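Glycoside hydrolase family 31 (Trueperella pyogenes, PDB 5I0F) degrades cycloalternan, a cyclic glucose oligosaccharide, probably by a retaining glycosidase mechanism that passes through a covalent glycosyl-enzyme intermediate. Local coordinates at residues N302-T306 and H595-L601; V326-W332 and I382-Q388. One frame throughout, in Å; residues are numbered along the deposited sequence.

Contact 1 of 2, residues N302-T306 and H595-L601; sequences NEWNT and HHHELPL. With GLC (alpha-D-glucopyranose), chain C.
Two loops of the family 31 TIM barrel meet here. Residues 302-306 follow strand 297-300, and residues 595-601 follow strand 587-590. Neither is regular helix or strand. Asn302 ND2 donates to O5 of the alpha-glucose of chain C at 2.9 Å. The CA atoms of Glu303 and His597 are the nearest, 6.6 Å apart. Glu303 points toward the other loop with chi1 m and chi2 t. Residues 595-598 form a beta turn around its carboxylate, with His596 and His597 both left-handed (phi 55° and 48°). His595 N donates to Glu303 OE1 at 2.8 Å. The His596 CA-to-CB bond points away. His597 N donates to the same Glu303 OE1 at 2.9 Å. With chi1 m, the His597 ring lies over Glu303 CB, which sits 4.0 Å from the ring centroid in a CH-pi contact. His597 CE1 is 3.2 Å from Asn305 OD1. One water lies 2.9 Å from both His597 NE2 and Asn302 O, and donates to the latter. The turn closes with a hydrogen bond from Glu598 N to His595 O at 3.0 Å. A second water lies 2.7 Å from Glu303 OE2, 2.9 Å from His595 ND1 and 3.0 Å from Glu598 O. Past the cis peptide before Pro600, Leu601 CD1 comes within 4.3 Å of Glu303 OE2. The Glu303 carboxylate, two backbone amides and bridging waters tie the histidine-rich loop to the loop carrying a sugar-binding asparagine.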
# COMPACT_ATOMS: atom_id res chain seq x y z
N ASN A 302 1.25 13.23 -13.84
CA ASN A 302 2.71 13.09 -13.80
C ASN A 302 3.44 13.90 -14.89
O ASN A 302 4.59 14.31 -14.68
CB ASN A 302 3.14 11.62 -13.83
CG ASN A 302 4.64 11.46 -13.63
OD1 ASN A 302 5.42 11.41 -14.61
ND2 ASN A 302 5.07 11.46 -12.39
N GLU A 303 2.78 14.16 -16.03
CA GLU A 303 3.42 14.89 -17.13
C GLU A 303 3.30 16.40 -17.03
O GLU A 303 3.65 17.09 -17.97
CB GLU A 303 2.92 14.35 -18.49
CG GLU A 303 3.35 12.90 -18.63
CD GLU A 303 3.16 12.30 -20.00
OE1 GLU A 303 3.82 11.27 -20.24
OE2 GLU A 303 2.36 12.79 -20.82
N TRP A 304 2.82 16.91 -15.90
CA TRP A 304 2.89 18.36 -15.64
C TRP A 304 4.25 18.61 -15.00
O TRP A 304 4.37 18.65 -13.78
CB TRP A 304 1.78 18.80 -14.71
CG TRP A 304 0.42 18.50 -15.22
CD1 TRP A 304 0.05 18.21 -16.51
CD2 TRP A 304 -0.77 18.51 -14.45
NE1 TRP A 304 -1.30 18.00 -16.57
CE2 TRP A 304 -1.83 18.16 -15.32
CE3 TRP A 304 -1.04 18.76 -13.11
CZ2 TRP A 304 -3.15 18.09 -14.89
CZ3 TRP A 304 -2.38 18.68 -12.68
CH2 TRP A 304 -3.40 18.34 -13.57
N ASN A 305 5.27 18.74 -15.85
CA ASN A 305 6.65 18.77 -15.38
C ASN A 305 7.36 20.10 -15.60
O ASN A 305 8.59 20.17 -15.57
CB ASN A 305 7.45 17.60 -15.93
CG ASN A 305 7.80 17.74 -17.40
OD1 ASN A 305 7.09 18.39 -18.18
ND2 ASN A 305 8.91 17.12 -17.80
N THR A 306 6.58 21.15 -15.79
CA THR A 306 7.10 22.51 -15.90
C THR A 306 6.09 23.41 -15.24
O THR A 306 4.90 23.05 -15.12
CB THR A 306 7.31 23.01 -17.36
OG1 THR A 306 6.06 23.15 -18.03
CG2 THR A 306 8.19 22.09 -18.15
N HIS A 595 4.02 8.73 -19.18
CA HIS A 595 3.88 8.14 -20.52
C HIS A 595 4.98 8.69 -21.48
O HIS A 595 4.79 8.74 -22.71
CB HIS A 595 2.46 8.46 -20.99
CG HIS A 595 2.08 7.91 -22.33
ND1 HIS A 595 1.48 8.69 -23.29
CD2 HIS A 595 2.20 6.67 -22.86
CE1 HIS A 595 1.24 7.95 -24.36
NE2 HIS A 595 1.68 6.73 -24.12
N HIS A 596 6.13 9.08 -20.92
CA HIS A 596 7.28 9.61 -21.68
C HIS A 596 6.93 10.80 -22.58
O HIS A 596 7.56 11.00 -23.62
CB HIS A 596 7.95 8.47 -22.50
CG HIS A 596 8.53 7.38 -21.66
ND1 HIS A 596 9.83 7.41 -21.21
CD2 HIS A 596 7.99 6.23 -21.19
CE1 HIS A 596 10.07 6.33 -20.48
NE2 HIS A 596 8.96 5.60 -20.45
N HIS A 597 5.92 11.58 -22.18
CA HIS A 597 5.38 12.67 -22.98
C HIS A 597 5.09 12.27 -24.44
O HIS A 597 5.25 13.07 -25.35
CB HIS A 597 6.31 13.89 -22.89
CG HIS A 597 6.38 14.46 -21.51
ND1 HIS A 597 5.89 15.70 -21.18
CD2 HIS A 597 6.83 13.91 -20.35
CE1 HIS A 597 6.05 15.91 -19.88
NE2 HIS A 597 6.61 14.83 -19.36
N GLU A 598 4.64 11.03 -24.62
CA GLU A 598 4.24 10.52 -25.93
C GLU A 598 2.86 11.02 -26.29
O GLU A 598 2.15 11.61 -25.47
CB GLU A 598 4.28 8.98 -25.95
CG GLU A 598 5.70 8.45 -25.96
CD GLU A 598 5.84 7.00 -25.57
OE1 GLU A 598 4.83 6.26 -25.52
OE2 GLU A 598 7.01 6.59 -25.34
N LEU A 599 2.48 10.80 -27.54
CA LEU A 599 1.16 11.16 -28.01
C LEU A 599 0.25 9.93 -27.95
O LEU A 599 0.75 8.81 -28.12
CB LEU A 599 1.24 11.67 -29.44
CG LEU A 599 2.14 12.89 -29.65
CD1 LEU A 599 2.19 13.24 -31.13
CD2 LEU A 599 1.64 14.07 -28.82
N PRO A 600 -1.06 10.08 -27.71
CA PRO A 600 -1.73 11.33 -27.35
C PRO A 600 -1.58 11.60 -25.86
O PRO A 600 -1.10 10.74 -25.11
CB PRO A 600 -3.19 11.01 -27.66
CG PRO A 600 -3.31 9.54 -27.32
CD PRO A 600 -1.99 8.94 -27.74
N LEU A 601 -1.98 12.80 -25.44
CA LEU A 601 -1.94 13.20 -24.03
C LEU A 601 -2.78 12.26 -23.19
O LEU A 601 -3.89 11.90 -23.58
CB LEU A 601 -2.46 14.64 -23.86
CG LEU A 601 -2.26 15.39 -22.53
CD1 LEU A 601 -0.78 15.43 -22.17
CD2 LEU A 601 -2.84 16.80 -22.64
C1 GLC C . 6.99 8.52 -11.62
C2 GLC C . 8.18 7.71 -12.18
C3 GLC C . 9.46 7.98 -11.39
C4 GLC C . 9.69 9.48 -11.27
C5 GLC C . 8.47 10.15 -10.64
C6 GLC C . 8.64 11.65 -10.48
O2 GLC C . 7.89 6.30 -12.14
O3 GLC C . 10.57 7.34 -12.03
O4 GLC C . 10.86 9.71 -10.47
O5 GLC C . 7.34 9.90 -11.47
O6 GLC C . 8.75 12.28 -11.75
O HOH W 1 6.80 14.28 -16.52
O HOH W 2 0.96 11.46 -22.77

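Contact 2 of 2, residues V326-W332 and I382-Q388; sequences VVVIEAW and IRVILWQ. With BGC (beta-D-glucopyranose), chain B; GLC (alpha-D-glucopyranose), chain C.
Trp332, beyond its strand, reaches back across the neighbouring strand. Its chi1 is p, and its NE1 donates to Trp387 O at 3.1 Å. Gln388 NE2 donates to the same Trp387 O at 2.9 Å, and Gln388 OE1 is hydrogen-bonded to Tyr500. Leu386 CD1 lies over the six-membered ring of Trp332, 4.0 Å from the centroid, in a CH-pi contact. N-terminal to this, strands 326-329 and 383-388 run parallel, with axes 4.8 Å apart at closest and inclined at 24°. Val326 pairs with Arg383, Val327 with Val384, Val328 with Ile385 and Ile329 with Leu386. The ladder has four hydrogen bonds: Val327 N to Arg383 O, Ile385 N to Val327 O and Ile329 N to Ile385 O, all 2.9 Å, then Trp387 N to Ile329 O at 3.1 Å. Val326, Val328, Arg383 and Ile385 share one face, though the Arg383 end leads away; Val326 CG1 meets Ile385 CG1 at 3.5 Å. Val327, Ile329, Val384 and Leu386 share the other. There Ile329 CD1 touches Val384 CG1 at 4.0 Å, and helix 370-379 partly covers it. Past the ladder, Glu330 and Trp387 meet the sugars. Glu330 OE1 accepts a hydrogen bond from O4 of the beta-glucose at 2.6 Å, while its OE2 forms a salt bridge with Lys465. Trp387, chi1 t, places a ring face against the alpha-glucose, CH2 to C5 3.9 Å, and its NE1 is hydrogen-bonded to Asp467. Adjacent parallel strands joined through a helix, with ligand residues at their C-terminal ends, are the beta-alpha-beta pattern of a TIM-barrel active site.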
# COMPACT_ATOMS: atom_id res chain seq x y z
N VAL A 326 -6.48 21.59 -4.56
CA VAL A 326 -5.13 21.04 -4.37
C VAL A 326 -4.58 20.67 -5.75
O VAL A 326 -5.28 20.07 -6.57
CB VAL A 326 -5.12 19.76 -3.49
CG1 VAL A 326 -3.70 19.21 -3.33
CG2 VAL A 326 -5.70 20.01 -2.11
N VAL A 327 -3.31 21.01 -5.97
CA VAL A 327 -2.56 20.49 -7.11
C VAL A 327 -1.37 19.71 -6.59
O VAL A 327 -0.63 20.19 -5.72
CB VAL A 327 -2.17 21.59 -8.12
CG1 VAL A 327 -1.26 22.65 -7.51
CG2 VAL A 327 -1.53 20.95 -9.37
N VAL A 328 -1.25 18.46 -7.06
CA VAL A 328 -0.07 17.63 -6.80
C VAL A 328 0.87 17.77 -7.99
O VAL A 328 0.43 17.66 -9.14
CB VAL A 328 -0.48 16.14 -6.61
CG1 VAL A 328 0.74 15.29 -6.27
CG2 VAL A 328 -1.54 16.03 -5.51
N ILE A 329 2.17 18.00 -7.73
CA ILE A 329 3.19 18.03 -8.75
C ILE A 329 4.16 16.91 -8.42
O ILE A 329 4.74 16.89 -7.32
CB ILE A 329 3.94 19.39 -8.80
CG1 ILE A 329 2.93 20.56 -8.78
CG2 ILE A 329 4.83 19.45 -10.04
CD1 ILE A 329 3.55 21.93 -8.64
N GLU A 330 4.30 15.96 -9.35
CA GLU A 330 5.18 14.82 -9.19
C GLU A 330 6.53 15.03 -9.82
O GLU A 330 7.55 14.82 -9.16
CB GLU A 330 4.52 13.55 -9.77
CG GLU A 330 3.26 13.18 -9.04
CD GLU A 330 2.84 11.74 -9.26
OE1 GLU A 330 3.07 11.20 -10.39
OE2 GLU A 330 2.26 11.18 -8.30
N ALA A 331 6.52 15.46 -11.07
CA ALA A 331 7.74 15.71 -11.84
C ALA A 331 8.14 17.18 -11.69
O ALA A 331 8.03 17.95 -12.63
CB ALA A 331 7.53 15.35 -13.30
N TRP A 332 8.57 17.54 -10.49
CA TRP A 332 9.00 18.89 -10.12
C TRP A 332 10.51 19.02 -9.99
O TRP A 332 11.06 20.12 -10.12
CB TRP A 332 8.35 19.32 -8.79
CG TRP A 332 8.72 18.52 -7.61
CD1 TRP A 332 8.14 17.37 -7.18
CD2 TRP A 332 9.80 18.78 -6.70
NE1 TRP A 332 8.79 16.89 -6.07
CE2 TRP A 332 9.81 17.74 -5.75
CE3 TRP A 332 10.75 19.79 -6.60
CZ2 TRP A 332 10.73 17.68 -4.69
CZ3 TRP A 332 11.68 19.74 -5.54
CH2 TRP A 332 11.65 18.69 -4.60
N ILE A 382 -5.64 27.57 -3.90
CA ILE A 382 -5.15 26.25 -4.30
C ILE A 382 -3.89 25.95 -3.49
O ILE A 382 -2.94 26.76 -3.48
CB ILE A 382 -4.83 26.22 -5.82
CG1 ILE A 382 -6.09 26.54 -6.64
CG2 ILE A 382 -4.29 24.85 -6.23
CD1 ILE A 382 -5.83 26.80 -8.11
N ARG A 383 -3.86 24.78 -2.86
CA ARG A 383 -2.67 24.32 -2.12
C ARG A 383 -1.79 23.43 -3.01
O ARG A 383 -2.27 22.86 -3.98
CB ARG A 383 -3.07 23.61 -0.83
CG ARG A 383 -3.34 24.56 0.32
CD ARG A 383 -4.68 25.28 0.21
NE ARG A 383 -4.91 26.11 1.40
CZ ARG A 383 -6.04 26.77 1.65
NH1 ARG A 383 -7.08 26.71 0.82
NH2 ARG A 383 -6.14 27.50 2.75
N VAL A 384 -0.50 23.33 -2.66
CA VAL A 384 0.49 22.68 -3.53
C VAL A 384 1.16 21.53 -2.78
O VAL A 384 1.69 21.71 -1.68
CB VAL A 384 1.55 23.69 -4.04
CG1 VAL A 384 2.60 23.01 -4.91
CG2 VAL A 384 0.88 24.83 -4.80
N ILE A 385 1.11 20.33 -3.36
CA ILE A 385 1.70 19.11 -2.78
C ILE A 385 2.82 18.60 -3.70
O ILE A 385 2.61 18.49 -4.89
CB ILE A 385 0.62 18.00 -2.65
CG1 ILE A 385 -0.59 18.48 -1.84
CG2 ILE A 385 1.20 16.71 -2.09
CD1 ILE A 385 -0.38 18.67 -0.38
N LEU A 386 4.00 18.27 -3.14
CA LEU A 386 5.10 17.72 -3.92
C LEU A 386 5.36 16.26 -3.61
O LEU A 386 5.32 15.83 -2.45
CB LEU A 386 6.40 18.50 -3.66
CG LEU A 386 6.38 20.00 -3.92
CD1 LEU A 386 7.77 20.59 -3.72
CD2 LEU A 386 5.86 20.32 -5.31
N TRP A 387 5.71 15.52 -4.66
CA TRP A 387 5.99 14.08 -4.59
C TRP A 387 7.34 13.78 -3.97
O TRP A 387 8.31 14.53 -4.17
CB TRP A 387 5.95 13.53 -6.00
CG TRP A 387 6.07 12.04 -6.22
CD1 TRP A 387 5.05 11.16 -6.35
CD2 TRP A 387 7.28 11.29 -6.42
NE1 TRP A 387 5.55 9.91 -6.62
CE2 TRP A 387 6.90 9.96 -6.65
CE3 TRP A 387 8.63 11.62 -6.42
CZ2 TRP A 387 7.83 8.93 -6.87
CZ3 TRP A 387 9.55 10.62 -6.65
CH2 TRP A 387 9.15 9.28 -6.87
N GLN A 388 7.38 12.69 -3.23
CA GLN A 388 8.58 12.15 -2.57
C GLN A 388 8.60 10.65 -2.67
O GLN A 388 7.56 10.01 -2.90
CB GLN A 388 8.57 12.55 -1.10
CG GLN A 388 8.78 14.05 -0.86
CD GLN A 388 10.21 14.47 -1.11
OE1 GLN A 388 11.02 14.45 -0.20
NE2 GLN A 388 10.52 14.88 -2.32
C2 BGC B . 2.51 6.33 -7.62
C3 BGC B . 1.93 7.04 -8.85
C4 BGC B . 2.94 8.08 -9.35
C5 BGC B . 4.31 7.43 -9.61
C6 BGC B . 5.33 8.52 -9.91
C1 BGC B . 4.02 6.46 -7.32
O2 BGC B . 1.81 5.17 -7.10
O3 BGC B . 0.68 7.65 -8.53
O4 BGC B . 2.46 8.71 -10.55
O5 BGC B . 4.79 6.60 -8.53
O6 BGC B . 6.55 7.95 -10.38
C1 GLC C . 6.99 8.52 -11.62
C2 GLC C . 8.18 7.71 -12.18
C3 GLC C . 9.46 7.98 -11.39
C4 GLC C . 9.69 9.48 -11.27
C5 GLC C . 8.47 10.15 -10.64
C6 GLC C . 8.64 11.65 -10.48
O2 GLC C . 7.89 6.30 -12.14
O3 GLC C . 10.57 7.34 -12.03
O4 GLC C . 10.86 9.71 -10.47
O5 GLC C . 7.34 9.90 -11.47
O6 GLC C . 8.75 12.28 -11.75

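Contact 2 is buried in the barrel wall. Contact 1 is a surface contact between loops that follow the first and last barrel strands. Contact 2 relies on a regular backbone ladder and apolar packing, whereas contact 1 uses a carboxylate, main-chain amides and waters. Along the chain, contact 2 is nested inside the loop that contact 1 closes. Their centres are 16 Å apart, yet they touch: Asn302 ND2 lies 2.8 Å from Glu330 OE1, a probable hydrogen bond, and Asn305 CB packs 3.4 Å from Ala331 O. Both reach the same alpha-glucose, so each supplies part of one sugar pocket.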